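PDB 1ODF: hypothetical 33.3 KDA protein IN ade3-ser2 intergenic region from Saccharomyces cerevisiae, which probably acts as an ATP-dependent kinase of the GLYK family, transferring phosphate from ATP to a substrate that is not yet known. Local coordinates for residues 6-11 against 279-284; 215-220 against 247-252. All coordinates share one frame; numbering follows the deposited sequence.

Interaction 1: residues 6-11 against 279-284; sequences KTVLDY and RNVYST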
loop_
_atom_site.group_PDB
_atom_site.type_symbol
_atom_site.label_atom_id
_atom_site.label_comp_id
_atom_site.label_asym_id
_atom_site.label_seq_id
_atom_site.Cartn_x
_atom_site.Cartn_y
_atom_site.Cartn_z
ATOM N N LYS A 6 14.913 5.253 19.165
ATOM C CA LYS A 6 14.549 5.592 17.791
ATOM C C LYS A 6 13.232 4.958 17.344
ATOM O O LYS A 6 12.987 3.766 17.545
ATOM C CB LYS A 6 15.685 5.201 16.836
ATOM C CG LYS A 6 16.958 6.001 17.093
ATOM C CD LYS A 6 18.208 5.388 16.472
ATOM C CE LYS A 6 18.344 5.722 15.006
ATOM N NZ LYS A 6 19.726 5.423 14.536
ATOM N N THR A 7 12.384 5.785 16.744
ATOM C CA THR A 7 11.081 5.358 16.244
ATOM C C THR A 7 11.199 4.897 14.794
ATOM O O THR A 7 12.257 5.020 14.179
ATOM C CB THR A 7 10.076 6.520 16.276
ATOM O OG1 THR A 7 10.570 7.579 15.444
ATOM C CG2 THR A 7 9.896 7.043 17.697
ATOM N N VAL A 8 10.106 4.378 14.252
ATOM C CA VAL A 8 10.100 3.927 12.868
ATOM C C VAL A 8 10.500 5.100 11.981
ATOM O O VAL A 8 11.218 4.932 10.999
ATOM C CB VAL A 8 8.706 3.425 12.443
ATOM C CG1 VAL A 8 8.304 2.230 13.278
ATOM C CG2 VAL A 8 7.691 4.528 12.602
ATOM N N LEU A 9 10.043 6.293 12.355
ATOM C CA LEU A 9 10.339 7.516 11.618
ATOM C C LEU A 9 11.849 7.775 11.594
ATOM O O LEU A 9 12.423 8.101 10.553
ATOM C CB LEU A 9 9.651 8.703 12.287
ATOM C CG LEU A 9 8.997 9.792 11.427
ATOM C CD1 LEU A 9 8.998 11.086 12.242
ATOM C CD2 LEU A 9 9.728 10.010 10.116
ATOM N N ASP A 10 12.475 7.646 12.761
ATOM C CA ASP A 10 13.906 7.856 12.900
ATOM C C ASP A 10 14.677 6.958 11.936
ATOM O O ASP A 10 15.573 7.415 11.224
ATOM C CB ASP A 10 14.332 7.549 14.337
ATOM C CG ASP A 10 13.816 8.575 15.336
ATOM O OD1 ASP A 10 13.854 8.278 16.548
ATOM O OD2 ASP A 10 13.385 9.677 14.919
ATOM N N TYR A 11 14.320 5.680 11.916
ATOM C CA TYR A 11 14.987 4.737 11.041
ATOM C C TYR A 11 14.696 5.033 9.579
ATOM O O TYR A 11 15.589 4.974 8.734
ATOM C CB TYR A 11 14.556 3.311 11.367
ATOM C CG TYR A 11 15.162 2.779 12.640
ATOM C CD1 TYR A 11 14.385 2.582 13.781
ATOM C CD2 TYR A 11 16.522 2.476 12.707
ATOM C CE1 TYR A 11 14.943 2.093 14.955
ATOM C CE2 TYR A 11 17.093 1.989 13.873
ATOM C CZ TYR A 11 16.298 1.799 14.994
ATOM O OH TYR A 11 16.865 1.312 16.151
ATOM N N ARG A 279 3.705 -0.840 18.551
ATOM C CA ARG A 279 4.371 -0.213 17.415
ATOM C C ARG A 279 5.828 0.081 17.752
ATOM O O ARG A 279 6.427 0.986 17.176
ATOM C CB ARG A 279 3.675 1.093 17.016
ATOM C CG ARG A 279 2.171 1.091 17.208
ATOM C CD ARG A 279 1.482 0.010 16.398
ATOM N NE ARG A 279 0.093 -0.172 16.818
ATOM C CZ ARG A 279 -0.829 0.790 16.818
ATOM N NH1 ARG A 279 -0.522 2.019 16.417
ATOM N NH2 ARG A 279 -2.061 0.523 17.232
ATOM N N ASN A 280 6.387 -0.679 18.692
ATOM C CA ASN A 280 7.784 -0.510 19.088
ATOM C C ASN A 280 8.693 -1.383 18.221
ATOM O O ASN A 280 8.395 -2.554 17.978
ATOM C CB ASN A 280 7.987 -0.893 20.560
ATOM C CG ASN A 280 7.452 0.154 21.525
ATOM O OD1 ASN A 280 7.849 1.324 21.480
ATOM N ND2 ASN A 280 6.555 -0.267 22.414
ATOM N N VAL A 281 9.806 -0.807 17.776
ATOM C CA VAL A 281 10.768 -1.513 16.934
ATOM C C VAL A 281 11.666 -2.465 17.725
ATOM O O VAL A 281 12.367 -2.047 18.646
ATOM C CB VAL A 281 11.683 -0.520 16.195
ATOM C CG1 VAL A 281 12.691 -1.276 15.341
ATOM C CG2 VAL A 281 10.850 0.422 15.345
ATOM N N TYR A 282 11.649 -3.743 17.360
ATOM C CA TYR A 282 12.490 -4.725 18.030
ATOM C C TYR A 282 13.664 -5.141 17.135
ATOM O O TYR A 282 14.670 -5.669 17.622
ATOM C CB TYR A 282 11.661 -5.946 18.452
ATOM C CG TYR A 282 10.888 -6.615 17.335
ATOM C CD1 TYR A 282 11.518 -7.487 16.441
ATOM C CD2 TYR A 282 9.517 -6.380 17.175
ATOM C CE1 TYR A 282 10.797 -8.115 15.415
ATOM C CE2 TYR A 282 8.791 -6.995 16.161
ATOM C CZ TYR A 282 9.432 -7.862 15.282
ATOM O OH TYR A 282 8.704 -8.471 14.281
ATOM N N SER A 283 13.541 -4.897 15.830
ATOM C CA SER A 283 14.614 -5.231 14.894
ATOM C C SER A 283 14.539 -4.434 13.595
ATOM O O SER A 283 13.461 -4.027 13.145
ATOM C CB SER A 283 14.625 -6.732 14.563
ATOM O OG SER A 283 13.852 -7.021 13.409
ATOM N N THR A 284 15.707 -4.232 12.997
ATOM C CA THR A 284 15.828 -3.491 11.757
ATOM C C THR A 284 16.815 -4.168 10.818
ATOM O O THR A 284 17.756 -4.827 11.262
ATOM C CB THR A 284 16.292 -2.053 12.045
ATOM O OG1 THR A 284 15.179 -1.291 12.532
ATOM C CG2 THR A 284 16.839 -1.396 10.804
HETATM O O HOH W 1 8.166 3.755 16.083
#
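The capped first turn of helix 8-24 leans on the edge strand 281-287 of the central sheet, where Val8 and Tyr11 meet Val281 and Thr284. Val8 touches with one methyl, its CG1 lying 3.7 Å from CG2 of Val281. The two branches of Val281 divide the work: CG2 takes Val8, while CG1, anti to the backbone N (chi1 179°), comes obliquely to the Tyr11 ring, 4.1 Å from CE1. Three residues along the strand, the hydroxyl of Thr284 sits above the centre of the Tyr11 ring, with OG1 4.0 Å from CD2. This OG1 is covered by the contact and has no hydrogen-bond partner in the model, although a glycerol lies close to the side chain. A water lies between the helix start and the turn before the strand, accepting from Val8 N at 2.7 Å and donating only weakly to Arg279 O. The helix start is fixed by a reciprocal pair: Thr7 N gives to Asp10 OD1 (2.9 Å), reached from above the carboxylate plane, and Asp10 N gives back to Thr7 OG1 (3.3 Å). Leu273 of strand 269-275 touches Val8, Tyr11 and Thr284 as well, and Val8 also touches Thr47 of helix 44-59. This is a capping box at a helix N-terminus, set against the antiparallel edge strand of a sheet consistent with a P-loop kinase fold.

Interaction 2: residues 215-220 against 247-252; sequences NNVYGW and RYMPSY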
loop_
_atom_site.group_PDB
_atom_site.type_symbol
_atom_site.label_atom_id
_atom_site.label_comp_id
_atom_site.label_asym_id
_atom_site.label_seq_id
_atom_site.Cartn_x
_atom_site.Cartn_y
_atom_site.Cartn_z
ATOM N N ASN A 215 -1.676 -11.427 14.406
ATOM C CA ASN A 215 -2.978 -11.239 15.026
ATOM C C ASN A 215 -3.030 -9.892 15.732
ATOM O O ASN A 215 -4.051 -9.515 16.308
ATOM C CB ASN A 215 -3.291 -12.389 15.988
ATOM C CG ASN A 215 -3.651 -13.669 15.255
ATOM O OD1 ASN A 215 -4.490 -13.664 14.351
ATOM N ND2 ASN A 215 -3.024 -14.775 15.644
ATOM N N ASN A 216 -1.923 -9.162 15.671
ATOM C CA ASN A 216 -1.868 -7.837 16.267
ATOM C C ASN A 216 -2.836 -6.964 15.482
ATOM O O ASN A 216 -3.362 -5.975 15.996
ATOM C CB ASN A 216 -0.456 -7.252 16.163
ATOM C CG ASN A 216 0.513 -7.886 17.145
ATOM O OD1 ASN A 216 1.687 -7.513 17.209
ATOM N ND2 ASN A 216 0.024 -8.847 17.916
ATOM N N VAL A 217 -3.069 -7.345 14.230
ATOM C CA VAL A 217 -3.967 -6.604 13.360
ATOM C C VAL A 217 -5.375 -6.530 13.951
ATOM O O VAL A 217 -6.004 -5.476 13.903
ATOM C CB VAL A 217 -4.011 -7.230 11.938
ATOM C CG1 VAL A 217 -5.080 -6.550 11.088
ATOM C CG2 VAL A 217 -2.654 -7.073 11.269
ATOM N N TYR A 218 -5.867 -7.636 14.505
ATOM C CA TYR A 218 -7.198 -7.628 15.112
ATOM C C TYR A 218 -7.184 -6.605 16.234
ATOM O O TYR A 218 -8.045 -5.722 16.304
ATOM C CB TYR A 218 -7.564 -8.994 15.700
ATOM C CG TYR A 218 -7.866 -10.061 14.676
ATOM C CD1 TYR A 218 -6.881 -10.963 14.267
ATOM C CD2 TYR A 218 -9.139 -10.174 14.115
ATOM C CE1 TYR A 218 -7.159 -11.951 13.327
ATOM C CE2 TYR A 218 -9.429 -11.157 13.171
ATOM C CZ TYR A 218 -8.433 -12.042 12.783
ATOM O OH TYR A 218 -8.703 -13.006 11.841
ATOM N N GLY A 219 -6.188 -6.727 17.105
ATOM C CA GLY A 219 -6.063 -5.811 18.220
ATOM C C GLY A 219 -6.087 -4.356 17.801
ATOM O O GLY A 219 -6.876 -3.571 18.321
ATOM N N TRP A 220 -5.228 -3.996 16.854
ATOM C CA TRP A 220 -5.150 -2.621 16.381
ATOM C C TRP A 220 -6.470 -2.079 15.837
ATOM O O TRP A 220 -6.784 -0.905 16.022
ATOM C CB TRP A 220 -4.065 -2.493 15.314
ATOM C CG TRP A 220 -2.688 -2.826 15.803
ATOM C CD1 TRP A 220 -2.208 -2.667 17.072
ATOM C CD2 TRP A 220 -1.588 -3.302 15.017
ATOM N NE1 TRP A 220 -0.879 -3.009 17.124
ATOM C CE2 TRP A 220 -0.472 -3.402 15.877
ATOM C CE3 TRP A 220 -1.437 -3.652 13.669
ATOM C CZ2 TRP A 220 0.781 -3.837 15.433
ATOM C CZ3 TRP A 220 -0.189 -4.085 13.227
ATOM C CH2 TRP A 220 0.902 -4.172 14.110
ATOM N N ARG A 247 -11.320 -10.793 6.465
ATOM C CA ARG A 247 -11.278 -10.619 5.018
ATOM C C ARG A 247 -9.845 -10.439 4.514
ATOM O O ARG A 247 -9.537 -10.781 3.376
ATOM C CB ARG A 247 -12.112 -9.403 4.608
ATOM C CG ARG A 247 -13.598 -9.670 4.472
ATOM C CD ARG A 247 -14.405 -8.388 4.643
ATOM N NE ARG A 247 -13.971 -7.294 3.769
ATOM C CZ ARG A 247 -14.190 -7.234 2.457
ATOM N NH1 ARG A 247 -14.842 -8.217 1.840
ATOM N NH2 ARG A 247 -13.775 -6.176 1.768
ATOM N N TYR A 248 -8.973 -9.912 5.367
ATOM C CA TYR A 248 -7.585 -9.666 4.989
ATOM C C TYR A 248 -6.594 -10.750 5.419
ATOM O O TYR A 248 -5.560 -10.936 4.782
ATOM C CB TYR A 248 -7.137 -8.320 5.554
ATOM C CG TYR A 248 -7.908 -7.147 5.002
ATOM C CD1 TYR A 248 -7.399 -6.387 3.951
ATOM C CD2 TYR A 248 -9.151 -6.789 5.534
ATOM C CE1 TYR A 248 -8.105 -5.294 3.440
ATOM C CE2 TYR A 248 -9.866 -5.703 5.032
ATOM C CZ TYR A 248 -9.337 -4.958 3.986
ATOM O OH TYR A 248 -10.035 -3.880 3.483
ATOM N N MET A 249 -6.910 -11.458 6.499
ATOM C CA MET A 249 -6.037 -12.511 7.008
ATOM C C MET A 249 -5.559 -13.550 5.990
ATOM O O MET A 249 -4.407 -13.980 6.040
ATOM C CB MET A 249 -6.713 -13.224 8.177
ATOM C CG MET A 249 -6.539 -12.515 9.499
ATOM S SD MET A 249 -4.802 -12.445 9.940
ATOM C CE MET A 249 -4.664 -10.725 10.362
ATOM N N PRO A 250 -6.438 -13.989 5.069
ATOM C CA PRO A 250 -5.979 -14.984 4.089
ATOM C C PRO A 250 -4.788 -14.446 3.283
ATOM O O PRO A 250 -3.788 -15.144 3.082
ATOM C CB PRO A 250 -7.218 -15.216 3.229
ATOM C CG PRO A 250 -8.344 -15.011 4.215
ATOM C CD PRO A 250 -7.895 -13.782 4.971
ATOM N N SER A 251 -4.899 -13.197 2.841
ATOM C CA SER A 251 -3.825 -12.566 2.079
ATOM C C SER A 251 -2.534 -12.532 2.891
ATOM O O SER A 251 -1.467 -12.863 2.389
ATOM C CB SER A 251 -4.218 -11.145 1.687
ATOM O OG SER A 251 -5.268 -11.170 0.745
ATOM N N TYR A 252 -2.645 -12.123 4.151
ATOM C CA TYR A 252 -1.489 -12.051 5.036
ATOM C C TYR A 252 -0.808 -13.408 5.141
ATOM O O TYR A 252 0.401 -13.519 4.929
ATOM C CB TYR A 252 -1.916 -11.571 6.438
ATOM C CG TYR A 252 -2.172 -10.082 6.529
ATOM C CD1 TYR A 252 -3.327 -9.583 7.139
ATOM C CD2 TYR A 252 -1.265 -9.165 5.990
ATOM C CE1 TYR A 252 -3.571 -8.206 7.201
ATOM C CE2 TYR A 252 -1.502 -7.788 6.049
ATOM C CZ TYR A 252 -2.653 -7.315 6.651
ATOM O OH TYR A 252 -2.893 -5.953 6.677
#
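Met249 crosses the Tyr218 ring at a slant, and its bent chain then carries the terminal methyl on to Val217. Its CG lies 3.2 Å from Tyr218 OH and 3.8 Å from CZ, a close approach at the phenol end of the ring. The sulfur follows, 5.2 Å from the ring centroid and 58° off the ring normal, an oblique Met-aromatic contact. The chain is bent at CB-CG (chi2 -63°) and again at CG-SD, and CE ends 3.9 Å from CB of Val217 and 4.1 Å from CE1 of Tyr218. The methionine thus fits between two consecutive residues of helix 216-232. CG2 of Val217, anti to its own carbonyl carbon, approaches the Tyr252 ring obliquely, 4.3 Å from CE1. Both phenol hydroxyls find their hydrogen bonds beyond this apolar patch: Tyr218 OH pairs with Asp246, whereas Tyr252 OH reaches OE1 of Gln40 in the predicted ATP-binding loop. These bonds anchor the far ends of the rings whose carbons pack here. Tyr218 also stacks on His242, and Tyr252 meets Trp161 edge-to-face. Helix 238-246 adds Val245 against Val217 and Tyr218, so the first turns of helices 216-232 and 249-262 come together beside the helix that connects them, with helix 182-195 reaching Pro250 and Ser251 of the latter turn through Met182.

Overall arrangement
Interaction 1 is a surface contact and interaction 2 a largely buried one, their centres about 21 Å apart. Both are mainly apolar and each involves the beginning of a helix, but the partners differ: 6-11 meets an edge strand, with a water at its margin, whereas 215-220 meets a second helix through sulfur and aromatic groups. Along the chain, interaction 2 is nested within the loop that interaction 1 closes. The two also touch, since Arg279 of the strand-side segment makes a cation-pi contact with Trp220 of the helix segment. Both lie near the predicted ATP-binding loop, Val8 beside it without touching and Tyr252 in hydrogen-bonding contact with it.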